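Local coordinates for Lys-gingipain W83 (Porphyromonas gingivalis, PDB 4ITC), which cleaves proteins after lysine as a secreted protease and probable virulence factor, the chain here being its calcium-binding K1 cleaved adhesin domain, one of several adhesin modules, at residues 149-154 with 162-167; 6-9 with 15-18; 34-39 with 82-87. All coordinates share one frame; numbering follows the deposited sequence.

Contact 1 (149-154 with 162-167); sequences VAFRHF and IDLDEV. With CA (calcium ion), chain C.
Phe151 reaches from its strand toward Leu164 and Val167. Its CB skirts the methyl CD2 of Leu164. CG then lies closest to that methyl, 3.7 Å from Leu164 CD2, and CD1 and CD2 of the ring come next; CD2 and CE2 also approach Leu164 CD1. At the tip, CZ meets Val167 CG2 at 4.1 Å. With chi1 at -59°, the ring stands beside its own backbone N and lays one face over Leu164 CD2, a CH-pi contact 17° off the ring normal and shifted toward the rim. The Leu164 contacts hold for the conformer modelled here, one of two.

Farther along, His153 and Ile162 pass in opposite directions. Ile162 CG2 sits 3.5 Å from the centroid of the His153 ring, almost exactly on the normal, so all five ring atoms are about equally near the methyl. The ring nitrogens hold the imidazole's rotation: ND1 is hydrogen-bonded to Ser47 and NE2 to Glu91.

The two strands run nearly antiparallel, but 9.8 Å separates their axes, so side chains rather than backbones join them. Asp165 and Glu166 put their carboxylates on a calcium ion, Asp165 through both oxygens, while Leu164 and Val167 turn toward Phe151. This is the buried interior of a beta sandwich, two antiparallel sheets packed face to face, as in the jelly-roll folds of the concanavalin clan.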
ATOM      1  N   VAL A 149      10.472  -4.915  -2.643  1.00  8.70           N
ATOM      2  CA  VAL A 149       9.845  -3.706  -2.177  1.00  9.00           C
ATOM      3  C   VAL A 149       8.704  -4.073  -1.243  1.00  8.84           C
ATOM      4  O   VAL A 149       7.916  -4.960  -1.553  1.00  9.02           O
ATOM      5  CB  VAL A 149       9.341  -2.877  -3.358  1.00  9.38           C
ATOM      6  CG1 VAL A 149       8.437  -1.717  -2.922  1.00  9.54           C
ATOM      7  CG2 VAL A 149      10.520  -2.373  -4.183  1.00  9.69           C
ATOM      8  N   ALA A 150       8.604  -3.348  -0.128  1.00  8.63           N
ATOM      9  CA  ALA A 150       7.529  -3.527   0.840  1.00  8.18           C
ATOM     10  C   ALA A 150       6.742  -2.272   1.009  1.00  7.78           C
ATOM     11  O   ALA A 150       7.284  -1.180   1.101  1.00  8.10           O
ATOM     12  CB  ALA A 150       8.082  -3.954   2.195  1.00  7.91           C
ATOM     13  N   PHE A 151       5.429  -2.447   1.076  1.00  7.10           N
ATOM     14  CA  PHE A 151       4.469  -1.411   1.482  1.00  7.01           C
ATOM     15  C   PHE A 151       3.995  -1.734   2.885  1.00  7.54           C
ATOM     16  O   PHE A 151       3.452  -2.833   3.116  1.00  7.43           O
ATOM     17  CB  PHE A 151       3.269  -1.418   0.528  1.00  7.31           C
ATOM     18  CG  PHE A 151       3.637  -1.163  -0.930  1.00  8.18           C
ATOM     19  CD1 PHE A 151       3.993  -2.202  -1.758  1.00  8.65           C
ATOM     20  CD2 PHE A 151       3.695   0.128  -1.417  1.00  8.68           C
ATOM     21  CE1 PHE A 151       4.361  -1.988  -3.074  1.00  9.20           C
ATOM     22  CE2 PHE A 151       4.032   0.344  -2.749  1.00  9.43           C
ATOM     23  CZ  PHE A 151       4.373  -0.689  -3.564  1.00  9.36           C
ATOM     24  N   ARG A 152       4.209  -0.818   3.824  1.00  6.97           N
ATOM     25  CA  ARG A 152       3.962  -1.078   5.220  1.00  7.19           C
ATOM     26  C   ARG A 152       2.937  -0.101   5.748  1.00  7.28           C
ATOM     27  O   ARG A 152       3.127   1.113   5.685  1.00  8.08           O
ATOM     28  CB  ARG A 152       5.242  -0.898   6.023  1.00  7.31           C
ATOM     29  CG  ARG A 152       5.176  -1.316   7.481  1.00  7.53           C
ATOM     30  CD  ARG A 152       6.476  -0.942   8.196  1.00  7.94           C
ATOM     31  NE  ARG A 152       6.399  -1.302   9.602  1.00  9.43           N
ATOM     32  CZ  ARG A 152       7.251  -0.920  10.514  1.00 11.07           C
ATOM     33  NH1 ARG A 152       8.252  -0.107  10.206  1.00 12.64           N
ATOM     34  NH2 ARG A 152       7.079  -1.347  11.759  1.00 11.72           N
ATOM     35  N   HIS A 153       1.832  -0.624   6.268  1.00  6.73           N
ATOM     36  CA  HIS A 153       0.796   0.177   6.964  1.00  6.72           C
ATOM     37  C   HIS A 153       1.018   0.040   8.438  1.00  7.19           C
ATOM     38  O   HIS A 153       0.891  -1.046   8.961  1.00  7.01           O
ATOM     39  CB  HIS A 153      -0.582  -0.338   6.581  1.00  6.98           C
ATOM     40  CG  HIS A 153      -1.707   0.452   7.148  1.00  7.27           C
ATOM     41  ND1 HIS A 153      -2.972  -0.079   7.327  1.00  7.48           N
ATOM     42  CD2 HIS A 153      -1.806   1.760   7.442  1.00  7.62           C
ATOM     43  CE1 HIS A 153      -3.784   0.866   7.758  1.00  7.59           C
ATOM     44  NE2 HIS A 153      -3.095   1.993   7.846  1.00  7.81           N
ATOM     45  N   PHE A 154       1.401   1.138   9.091  1.00  7.88           N
ATOM     46  CA  PHE A 154       1.875   1.065  10.484  1.00  8.68           C
ATOM     47  C   PHE A 154       1.755   2.431  11.106  1.00  9.21           C
ATOM     48  O   PHE A 154       1.486   3.396  10.406  1.00  8.64           O
ATOM     49  CB  PHE A 154       3.333   0.516  10.603  1.00  9.09           C
ATOM     50  CG  PHE A 154       4.407   1.497  10.175  1.00  9.86           C
ATOM     51  CD1 PHE A 154       4.461   1.989   8.875  1.00 10.07           C
ATOM     52  CD2 PHE A 154       5.348   1.929  11.071  1.00 10.91           C
ATOM     53  CE1 PHE A 154       5.422   2.886   8.495  1.00 10.42           C
ATOM     54  CE2 PHE A 154       6.333   2.831  10.684  1.00 12.03           C
ATOM     55  CZ  PHE A 154       6.342   3.332   9.407  1.00 11.35           C
ATOM     56  N   ILE A 162      -6.405   2.319   4.218  1.00  7.15           N
ATOM     57  CA  ILE A 162      -5.561   2.773   3.152  1.00  7.24           C
ATOM     58  C   ILE A 162      -5.726   1.809   1.974  1.00  7.09           C
ATOM     59  O   ILE A 162      -5.687   0.583   2.147  1.00  7.42           O
ATOM     60  CB  ILE A 162      -4.065   2.909   3.583  1.00  7.40           C
ATOM     61  CG1 ILE A 162      -3.222   3.487   2.434  1.00  8.37           C
ATOM     62  CG2 ILE A 162      -3.481   1.632   4.152  1.00  7.64           C
ATOM     63  CD1 ILE A 162      -1.822   3.841   2.890  1.00  9.28           C
ATOM     64  N   ASP A 163      -5.874   2.366   0.784  1.00  7.32           N
ATOM     65  CA  ASP A 163      -5.999   1.594  -0.431  1.00  7.56           C
ATOM     66  C   ASP A 163      -4.754   1.860  -1.310  1.00  7.60           C
ATOM     67  O   ASP A 163      -4.293   2.986  -1.408  1.00  7.56           O
ATOM     68  CB  ASP A 163      -7.204   2.026  -1.232  1.00  7.84           C
ATOM     69  CG  ASP A 163      -8.545   1.959  -0.512  1.00  8.76           C
ATOM     70  OD1 ASP A 163      -8.719   1.382   0.589  1.00  8.59           O
ATOM     71  OD2 ASP A 163      -9.504   2.543  -1.144  1.00 10.52           O
ATOM     72  N   LEU A 164      -4.337   0.835  -2.037  0.50  7.45           N
ATOM     73  CA  LEU A 164      -3.135   0.837  -2.849  0.50  7.44           C
ATOM     74  C   LEU A 164      -3.462   0.137  -4.163  0.50  7.51           C
ATOM     75  O   LEU A 164      -4.150  -0.899  -4.168  0.50  7.02           O
ATOM     76  CB  LEU A 164      -2.000   0.089  -2.112  0.50  7.67           C
ATOM     77  CG  LEU A 164      -0.747  -0.259  -2.907  0.50  7.56           C
ATOM     78  CD1 LEU A 164       0.061   1.002  -3.086  0.50  7.85           C
ATOM     79  CD2 LEU A 164       0.109  -1.291  -2.166  0.50  7.65           C
ATOM     80  N   ASP A 165      -2.984   0.705  -5.285  1.00  7.70           N
ATOM     81  CA  ASP A 165      -3.287   0.122  -6.604  1.00  8.31           C
ATOM     82  C   ASP A 165      -2.209   0.422  -7.618  1.00  8.93           C
ATOM     83  O   ASP A 165      -1.385   1.343  -7.447  1.00  8.71           O
ATOM     84  CB  ASP A 165      -4.655   0.611  -7.104  1.00  8.35           C
ATOM     85  CG  ASP A 165      -5.313  -0.332  -8.105  1.00  9.36           C
ATOM     86  OD1 ASP A 165      -4.846  -1.470  -8.305  1.00  8.65           O
ATOM     87  OD2 ASP A 165      -6.358   0.066  -8.673  1.00 10.05           O
ATOM     88  N   GLU A 166      -2.212  -0.405  -8.674  1.00  9.32           N
ATOM     89  CA  GLU A 166      -1.514  -0.132  -9.937  1.00  9.92           C
ATOM     90  C   GLU A 166      -0.024   0.110  -9.691  1.00  9.65           C
ATOM     91  O   GLU A 166       0.497   1.190  -9.942  1.00 10.04           O
ATOM     92  CB  GLU A 166      -2.179   1.033 -10.629  1.00 10.67           C
ATOM     93  CG  GLU A 166      -3.653   0.747 -10.979  1.00 11.71           C
ATOM     94  CD  GLU A 166      -3.894  -0.470 -11.840  1.00 12.28           C
ATOM     95  OE1 GLU A 166      -4.957  -1.102 -11.594  1.00 12.06           O
ATOM     96  OE2 GLU A 166      -3.021  -0.812 -12.703  1.00 13.00           O
ATOM     97  N   VAL A 167       0.620  -0.919  -9.200  1.00 10.11           N
ATOM     98  CA  VAL A 167       2.046  -0.878  -8.873  1.00 10.52           C
ATOM     99  C   VAL A 167       2.835  -1.215 -10.107  1.00 11.59           C
ATOM    100  O   VAL A 167       2.617  -2.233 -10.722  1.00 12.12           O
ATOM    101  CB  VAL A 167       2.394  -1.897  -7.793  1.00 10.61           C
ATOM    102  CG1 VAL A 167       3.912  -1.987  -7.589  1.00 11.82           C
ATOM    103  CG2 VAL A 167       1.675  -1.529  -6.497  1.00 10.63           C
TER
HETATM  104 CA    CA C1202      -6.498  -2.017 -10.005  1.00  9.25          CA

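Contact 2 (6-9 with 15-18). With CA (calcium ion), chain C; GAI (guanidine), chain G; GOL (glycerol), chain H.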
ATOM      1  N   GLU A   6       1.393  -4.655 -11.614  1.00 12.22           N
ATOM      2  CA  GLU A   6       0.349  -5.374 -10.919  1.00 11.75           C
ATOM      3  C   GLU A   6      -0.833  -4.480 -10.642  1.00 11.08           C
ATOM      4  O   GLU A   6      -0.750  -3.467  -9.949  1.00 10.52           O
ATOM      5  CB  GLU A   6       0.833  -6.017  -9.631  1.00 11.33           C
ATOM      6  CG  GLU A   6      -0.257  -6.800  -8.896  1.00 10.87           C
ATOM      7  CD  GLU A   6      -0.938  -7.872  -9.763  1.00 11.54           C
ATOM      8  OE1 GLU A   6      -0.183  -8.748 -10.276  1.00 12.26           O
ATOM      9  OE2 GLU A   6      -2.189  -7.878  -9.930  1.00 11.18           O
ATOM     10  N   SER A   7      -1.969  -4.873 -11.257  1.00 11.00           N
ATOM     11  CA  SER A   7      -3.193  -4.116 -11.162  1.00 11.06           C
ATOM     12  C   SER A   7      -4.160  -4.590 -10.103  1.00  9.58           C
ATOM     13  O   SER A   7      -5.179  -3.950  -9.823  1.00 10.45           O
ATOM     14  CB  SER A   7      -3.895  -4.106 -12.533  1.00 11.14           C
ATOM     15  OG  SER A   7      -3.144  -3.372 -13.488  1.00 13.27           O
ATOM     16  N   PHE A   8      -3.871  -5.728  -9.482  1.00  9.65           N
ATOM     17  CA  PHE A   8      -4.724  -6.292  -8.448  1.00 10.51           C
ATOM     18  C   PHE A   8      -6.193  -6.504  -8.853  1.00 11.24           C
ATOM     19  O   PHE A   8      -7.096  -6.367  -8.025  1.00 12.38           O
ATOM     20  CB  PHE A   8      -4.639  -5.444  -7.158  1.00 11.17           C
ATOM     21  CG  PHE A   8      -3.263  -5.357  -6.599  1.00 11.26           C
ATOM     22  CD1 PHE A   8      -2.656  -6.465  -6.036  1.00 11.18           C
ATOM     23  CD2 PHE A   8      -2.577  -4.151  -6.611  1.00 12.02           C
ATOM     24  CE1 PHE A   8      -1.350  -6.413  -5.514  1.00 11.94           C
ATOM     25  CE2 PHE A   8      -1.296  -4.105  -6.104  1.00 12.71           C
ATOM     26  CZ  PHE A   8      -0.677  -5.214  -5.577  1.00 12.06           C
ATOM     27  N   GLU A   9      -6.423  -6.863 -10.097  1.00 11.20           N
ATOM     28  CA  GLU A   9      -7.784  -7.044 -10.574  1.00 12.04           C
ATOM     29  C   GLU A   9      -8.345  -8.372 -10.119  1.00 12.00           C
ATOM     30  O   GLU A   9      -9.573  -8.566 -10.085  1.00 13.45           O
ATOM     31  CB  GLU A   9      -7.868  -6.879 -12.103  1.00 12.34           C
ATOM     32  CG  GLU A   9      -7.475  -5.480 -12.561  1.00 12.84           C
ATOM     33  CD  GLU A   9      -8.261  -4.399 -11.861  1.00 14.45           C
ATOM     34  OE1 GLU A   9      -9.511  -4.478 -11.848  1.00 17.13           O
ATOM     35  OE2 GLU A   9      -7.659  -3.422 -11.340  1.00 14.41           O
ATOM     36  N   SER A  15       2.709 -14.997  -5.389  1.00 10.92           N
ATOM     37  CA  SER A  15       4.107 -14.605  -5.496  1.00 10.72           C
ATOM     38  C   SER A  15       4.411 -13.352  -4.652  1.00 10.99           C
ATOM     39  O   SER A  15       5.579 -13.093  -4.370  1.00 12.22           O
ATOM     40  CB  SER A  15       4.463 -14.340  -6.943  1.00 10.80           C
ATOM     41  OG  SER A  15       3.516 -13.453  -7.520  1.00 11.23           O
ATOM     42  N   TRP A  16       3.379 -12.620  -4.240  1.00 11.12           N
ATOM     43  CA  TRP A  16       3.566 -11.506  -3.302  1.00 10.49           C
ATOM     44  C   TRP A  16       3.525 -12.097  -1.911  1.00 11.38           C
ATOM     45  O   TRP A  16       2.884 -13.104  -1.682  1.00 15.55           O
ATOM     46  CB  TRP A  16       2.490 -10.437  -3.476  1.00  9.80           C
ATOM     47  CG  TRP A  16       2.616  -9.630  -4.735  1.00  9.69           C
ATOM     48  CD1 TRP A  16       2.529 -10.096  -6.033  1.00 10.74           C
ATOM     49  CD2 TRP A  16       2.777  -8.226  -4.828  1.00 10.29           C
ATOM     50  NE1 TRP A  16       2.670  -9.066  -6.910  1.00 10.39           N
ATOM     51  CE2 TRP A  16       2.824  -7.897  -6.193  1.00  9.69           C
ATOM     52  CE3 TRP A  16       2.928  -7.209  -3.889  1.00 10.11           C
ATOM     53  CZ2 TRP A  16       2.994  -6.586  -6.641  1.00 10.08           C
ATOM     54  CZ3 TRP A  16       3.095  -5.891  -4.362  1.00 10.30           C
ATOM     55  CH2 TRP A  16       3.122  -5.605  -5.699  1.00 10.04           C
ATOM     56  N   LYS A  17       4.222 -11.486  -0.969  1.00 10.35           N
ATOM     57  CA  LYS A  17       4.207 -11.938   0.407  1.00 10.19           C
ATOM     58  C   LYS A  17       3.474 -10.937   1.272  1.00  9.99           C
ATOM     59  O   LYS A  17       3.589  -9.720   1.055  1.00  9.83           O
ATOM     60  CB  LYS A  17       5.643 -12.103   0.920  1.00 10.59           C
ATOM     61  CG  LYS A  17       5.759 -12.482   2.384  1.00 10.66           C
ATOM     62  CD  LYS A  17       7.201 -12.826   2.686  1.00 11.28           C
ATOM     63  CE  LYS A  17       7.395 -13.157   4.137  1.00 12.50           C
ATOM     64  NZ  LYS A  17       8.815 -13.448   4.446  1.00 13.31           N
ATOM     65  N   THR A  18       2.687 -11.421   2.213  1.00  9.91           N
ATOM     66  CA  THR A  18       2.046 -10.549   3.193  1.00  9.93           C
ATOM     67  C   THR A  18       2.549 -10.913   4.563  1.00 10.18           C
ATOM     68  O   THR A  18       2.778 -12.100   4.873  1.00 11.82           O
ATOM     69  CB  THR A  18       0.505 -10.582   3.144  1.00 10.74           C
ATOM     70  OG1 THR A  18       0.038 -11.944   3.213  1.00 11.73           O
ATOM     71  CG2 THR A  18      -0.012  -9.889   1.900  1.00 10.99           C
TER
HETATM   72 CA    CA C1202      -6.498  -2.017 -10.005  1.00  9.25          CA
HETATM   73  C   GAI G1206      -0.677 -13.215  -0.398  1.00 34.23           C
HETATM   74  N1  GAI G1206       0.336 -13.080   0.344  1.00 31.82           N
HETATM   75  N2  GAI G1206      -0.564 -13.491  -1.695  1.00 31.41           N
HETATM   76  N3  GAI G1206      -1.895 -13.085   0.136  1.00 34.73           N
HETATM   77  C1  GOL H1207       3.927 -10.916 -10.611  1.00 29.85           C
HETATM   78  O1  GOL H1207       4.973 -10.990 -11.600  1.00 30.07           O
HETATM   79  C2  GOL H1207       3.421  -9.478 -10.605  1.00 28.62           C
HETATM   80  O2  GOL H1207       2.308  -9.361  -9.692  1.00 18.51           O
HETATM   81  C3  GOL H1207       3.039  -8.997 -12.019  1.00 27.20           C
HETATM   82  O3  GOL H1207       4.067  -8.248 -12.707  1.00 32.88           O
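The indole of Trp16 receives the ring of Phe8 over one face: Phe8 CZ stands 3.8 Å from Trp16 CH2, displaced toward the rim of the six-membered ring. The planes are inclined at 66° with centroids 5.2 Å apart, an edge-to-face (T-shaped) pair in which Phe8 supplies the edge. At the edge of the indole, near its plane, O2 of a glycerol probably carried over from crystallisation accepts from Trp16 NE1, at 2.8 Å and 169°, an almost straight bond. Phe8 has one face covered by Glu6 CG, centred over its ring.

Glu6 therefore works on both aromatics. Its CB approaches Trp16 CZ2 at 3.7 Å as the two side chains slide past each other. CG leaves anti to the backbone N (chi1 -179°), and the bend at chi2 folds the carboxylate back so that OE2 takes the backbone N-H of Phe8 at 2.8 Å, using the anti lone pair. The other oxygen, OE1, accepts from the glycerol hydroxyl, with 2.6 Å between Glu6 OE1 and GOL O2. The same glycerol oxygen thus bridges the acid and the indole.

Beyond Trp16, its carbonyl O and Thr18 OG1 accept from N1 of a bound guanidine, while guanidine N2 makes a weak hydrogen bond to Trp16 O. Ser7 O and Glu9 OE2 bind calcium, completed by Ser41, Gly43, Asp165 and Glu166. Val167 also packs on Phe8. The connection between strands 3-6 and 17-20 crosses from one sheet of the sandwich to the other, and the buried aromatic pair joins its two ends, with Phe8 beside Asp165 of this adhesin domain's calcium site.

Contact 3 (34-39 with 82-87); sequences PGIAGY and CAQDAN
Neither backbone is regular where they meet. Segment 34-39 is loop throughout, entering Pro34 by a cis peptide bond, and 82-87 leaves its strand after Ala83; the closest CA pair, Ile36 and Gln84, is 7.4 Å apart. Past that point Asp85 OD1 accepts from the backbone N of Asn87 at 2.9 Å, an Asx turn that shapes the bend.

Gln84 makes the side-chain crossing. The chain first extends away from its own N (chi1 173°) and then kinks at chi2, bringing the amide against the loop. There NE2 lies 3.2 Å from Gly35 O, while OE1 is 3.6 Å from the methyl CG2 of Ile36, whose side chain crosses that of Gln84 at about a right angle. A water bridges the two segments, 2.8 Å from Ala37 O and 2.9 Å from Gln84 OE1.

The contact lies at the surface, where the loop between strands 29-32 and 43-48 comes beside the end of strand 75-83. Strand 161-171 runs as neighbour to both 75-83 and 43-48: Ile36 rests on its Tyr161 and Asp163 and also on Cys44 and Tyr46 of strand 43-48, while Gln84 packs on Tyr161.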
ATOM      1  N   PRO A  34     -18.180  -2.874  -5.839  1.00 22.06           N
ATOM      2  CA  PRO A  34     -18.445  -1.471  -5.587  1.00 21.33           C
ATOM      3  C   PRO A  34     -17.957  -1.010  -4.236  1.00 19.13           C
ATOM      4  O   PRO A  34     -17.910   0.192  -3.975  1.00 22.04           O
ATOM      5  CB  PRO A  34     -19.978  -1.404  -5.644  1.00 22.82           C
ATOM      6  CG  PRO A  34     -20.404  -2.741  -5.177  1.00 22.79           C
ATOM      7  CD  PRO A  34     -19.364  -3.721  -5.601  1.00 24.09           C
ATOM      8  N   GLY A  35     -17.568  -1.945  -3.370  1.00 16.77           N
ATOM      9  CA  GLY A  35     -17.170  -1.529  -2.033  1.00 14.99           C
ATOM     10  C   GLY A  35     -15.897  -0.729  -2.012  1.00 14.66           C
ATOM     11  O   GLY A  35     -15.801   0.273  -1.346  1.00 14.82           O
ATOM     12  N   ILE A  36     -14.901  -1.260  -2.696  1.00 13.96           N
ATOM     13  CA  ILE A  36     -13.553  -0.722  -2.619  1.00 14.71           C
ATOM     14  C   ILE A  36     -12.948  -0.749  -4.008  1.00 15.52           C
ATOM     15  O   ILE A  36     -12.136  -1.633  -4.329  1.00 14.04           O
ATOM     16  CB  ILE A  36     -12.674  -1.517  -1.619  1.00 15.26           C
ATOM     17  CG1 ILE A  36     -13.400  -1.778  -0.285  1.00 15.45           C
ATOM     18  CG2 ILE A  36     -11.323  -0.811  -1.396  1.00 15.25           C
ATOM     19  CD1 ILE A  36     -12.660  -2.664   0.650  1.00 16.71           C
ATOM     20  N   ALA A  37     -13.377   0.217  -4.840  1.00 17.32           N
ATOM     21  CA  ALA A  37     -12.948   0.314  -6.214  1.00 17.43           C
ATOM     22  C   ALA A  37     -11.482   0.700  -6.286  1.00 16.47           C
ATOM     23  O   ALA A  37     -11.023   1.511  -5.500  1.00 17.52           O
ATOM     24  CB  ALA A  37     -13.772   1.371  -6.944  1.00 18.88           C
ATOM     25  N   GLY A  38     -10.803   0.174  -7.278  1.00 13.80           N
ATOM     26  CA  GLY A  38      -9.437   0.597  -7.563  1.00 11.93           C
ATOM     27  C   GLY A  38      -9.305   1.899  -8.321  1.00 11.85           C
ATOM     28  O   GLY A  38     -10.275   2.657  -8.580  1.00 12.05           O
ATOM     29  N   TYR A  39      -8.071   2.241  -8.618  1.00 10.79           N
ATOM     30  CA  TYR A  39      -7.788   3.435  -9.407  1.00 11.72           C
ATOM     31  C   TYR A  39      -8.050   3.105 -10.872  1.00 12.21           C
ATOM     32  O   TYR A  39      -7.413   2.248 -11.447  1.00 12.79           O
ATOM     33  CB  TYR A  39      -6.356   3.917  -9.199  1.00 11.78           C
ATOM     34  CG  TYR A  39      -6.076   5.050 -10.144  1.00 13.04           C
ATOM     35  CD1 TYR A  39      -6.675   6.279  -9.959  1.00 14.15           C
ATOM     36  CD2 TYR A  39      -5.305   4.847 -11.253  1.00 14.72           C
ATOM     37  CE1 TYR A  39      -6.515   7.294 -10.887  1.00 15.37           C
ATOM     38  CE2 TYR A  39      -5.107   5.866 -12.169  1.00 14.69           C
ATOM     39  CZ  TYR A  39      -5.716   7.079 -11.953  1.00 15.85           C
ATOM     40  OH  TYR A  39      -5.509   8.079 -12.875  1.00 19.60           O
ATOM     41  N   CYS A  82      -4.777   5.957  -1.733  0.70  9.02           N
ATOM     42  CA  CYS A  82      -5.791   6.834  -1.206  0.70  9.13           C
ATOM     43  C   CYS A  82      -6.212   6.361   0.143  0.70  9.42           C
ATOM     44  O   CYS A  82      -5.864   5.246   0.567  0.70  8.62           O
ATOM     45  CB  CYS A  82      -7.005   6.935  -2.112  0.70  9.24           C
ATOM     46  SG  CYS A  82      -8.096   5.496  -2.110  0.70  9.93           S
ATOM     47  N   ALA A  83      -6.962   7.242   0.803  1.00 10.06           N
ATOM     48  CA  ALA A  83      -7.773   6.904   1.957  1.00  9.92           C
ATOM     49  C   ALA A  83      -9.128   6.472   1.429  1.00  9.48           C
ATOM     50  O   ALA A  83      -9.786   7.198   0.689  1.00  9.80           O
ATOM     51  CB  ALA A  83      -7.967   8.114   2.849  1.00 10.89           C
ATOM     52  N   GLN A  84      -9.609   5.322   1.877  1.00  9.19           N
ATOM     53  CA  GLN A  84     -10.925   4.867   1.448  1.00  9.42           C
ATOM     54  C   GLN A  84     -12.047   5.812   1.864  1.00  9.34           C
ATOM     55  O   GLN A  84     -13.002   5.986   1.114  1.00 10.44           O
ATOM     56  CB  GLN A  84     -11.168   3.441   2.024  1.00 10.03           C
ATOM     57  CG  GLN A  84     -12.574   2.870   1.802  1.00 10.91           C
ATOM     58  CD  GLN A  84     -12.913   2.676   0.335  1.00 12.54           C
ATOM     59  OE1 GLN A  84     -12.051   2.592  -0.549  1.00 13.22           O
ATOM     60  NE2 GLN A  84     -14.234   2.617   0.066  1.00 14.74           N
ATOM     61  N   ASP A  85     -11.960   6.369   3.080  1.00  9.05           N
ATOM     62  CA  ASP A  85     -13.029   7.241   3.605  1.00 10.10           C
ATOM     63  C   ASP A  85     -12.425   8.603   3.884  1.00 10.11           C
ATOM     64  O   ASP A  85     -11.524   8.729   4.728  1.00 10.98           O
ATOM     65  CB  ASP A  85     -13.639   6.593   4.846  1.00 11.19           C
ATOM     66  CG  ASP A  85     -14.783   7.375   5.430  1.00 12.10           C
ATOM     67  OD1 ASP A  85     -14.822   8.619   5.261  1.00 12.72           O
ATOM     68  OD2 ASP A  85     -15.675   6.747   6.056  1.00 12.48           O
ATOM     69  N   ALA A  86     -12.853   9.610   3.103  1.00 10.80           N
ATOM     70  CA  ALA A  86     -12.327  10.973   3.221  1.00 12.38           C
ATOM     71  C   ALA A  86     -12.487  11.625   4.575  1.00 12.85           C
ATOM     72  O   ALA A  86     -11.737  12.558   4.896  1.00 13.43           O
ATOM     73  CB  ALA A  86     -12.945  11.855   2.132  1.00 13.22           C
ATOM     74  N   ASN A  87     -13.448  11.156   5.373  1.00 12.83           N
ATOM     75  CA  ASN A  87     -13.643  11.670   6.740  1.00 14.08           C
ATOM     76  C   ASN A  87     -12.724  10.990   7.775  1.00 12.95           C
ATOM     77  O   ASN A  87     -12.660  11.403   8.942  1.00 12.29           O
ATOM     78  CB  ASN A  87     -15.111  11.481   7.165  1.00 17.17           C
ATOM     79  CG  ASN A  87     -16.093  12.195   6.261  1.00 20.62           C
ATOM     80  OD1 ASN A  87     -17.016  11.582   5.703  1.00 28.23           O
ATOM     81  ND2 ASN A  87     -15.903  13.443   6.105  1.00 22.05           N
TER
HETATM   82  O   HOH W   1     -11.999   3.092  -3.367  1.00 23.14           O

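Along the chain the contacts come in series, contact 2 closing before contact 3 opens and contact 3 before contact 1. Strand 161-171 ties them together. Contact 1 lies near the chain centre, with contact 2 about 10 Å and contact 3 about 14 Å from it, centre to centre; contacts 2 and 3 are about 18 Å apart and do not touch. Val167 O is 2.9 Å from Glu6 N, a probable hydrogen bond joining strands 161-171 and 3-6, and Asp163 N pairs similarly with Cys82 O on strand 75-83. Asp165 OD2, a calcium ligand, also probably accepts from Tyr39 N. Loops 6-9 and 34-39 thus both meet strand 161-171 at or beside one calcium site, which probably helps to fix them there.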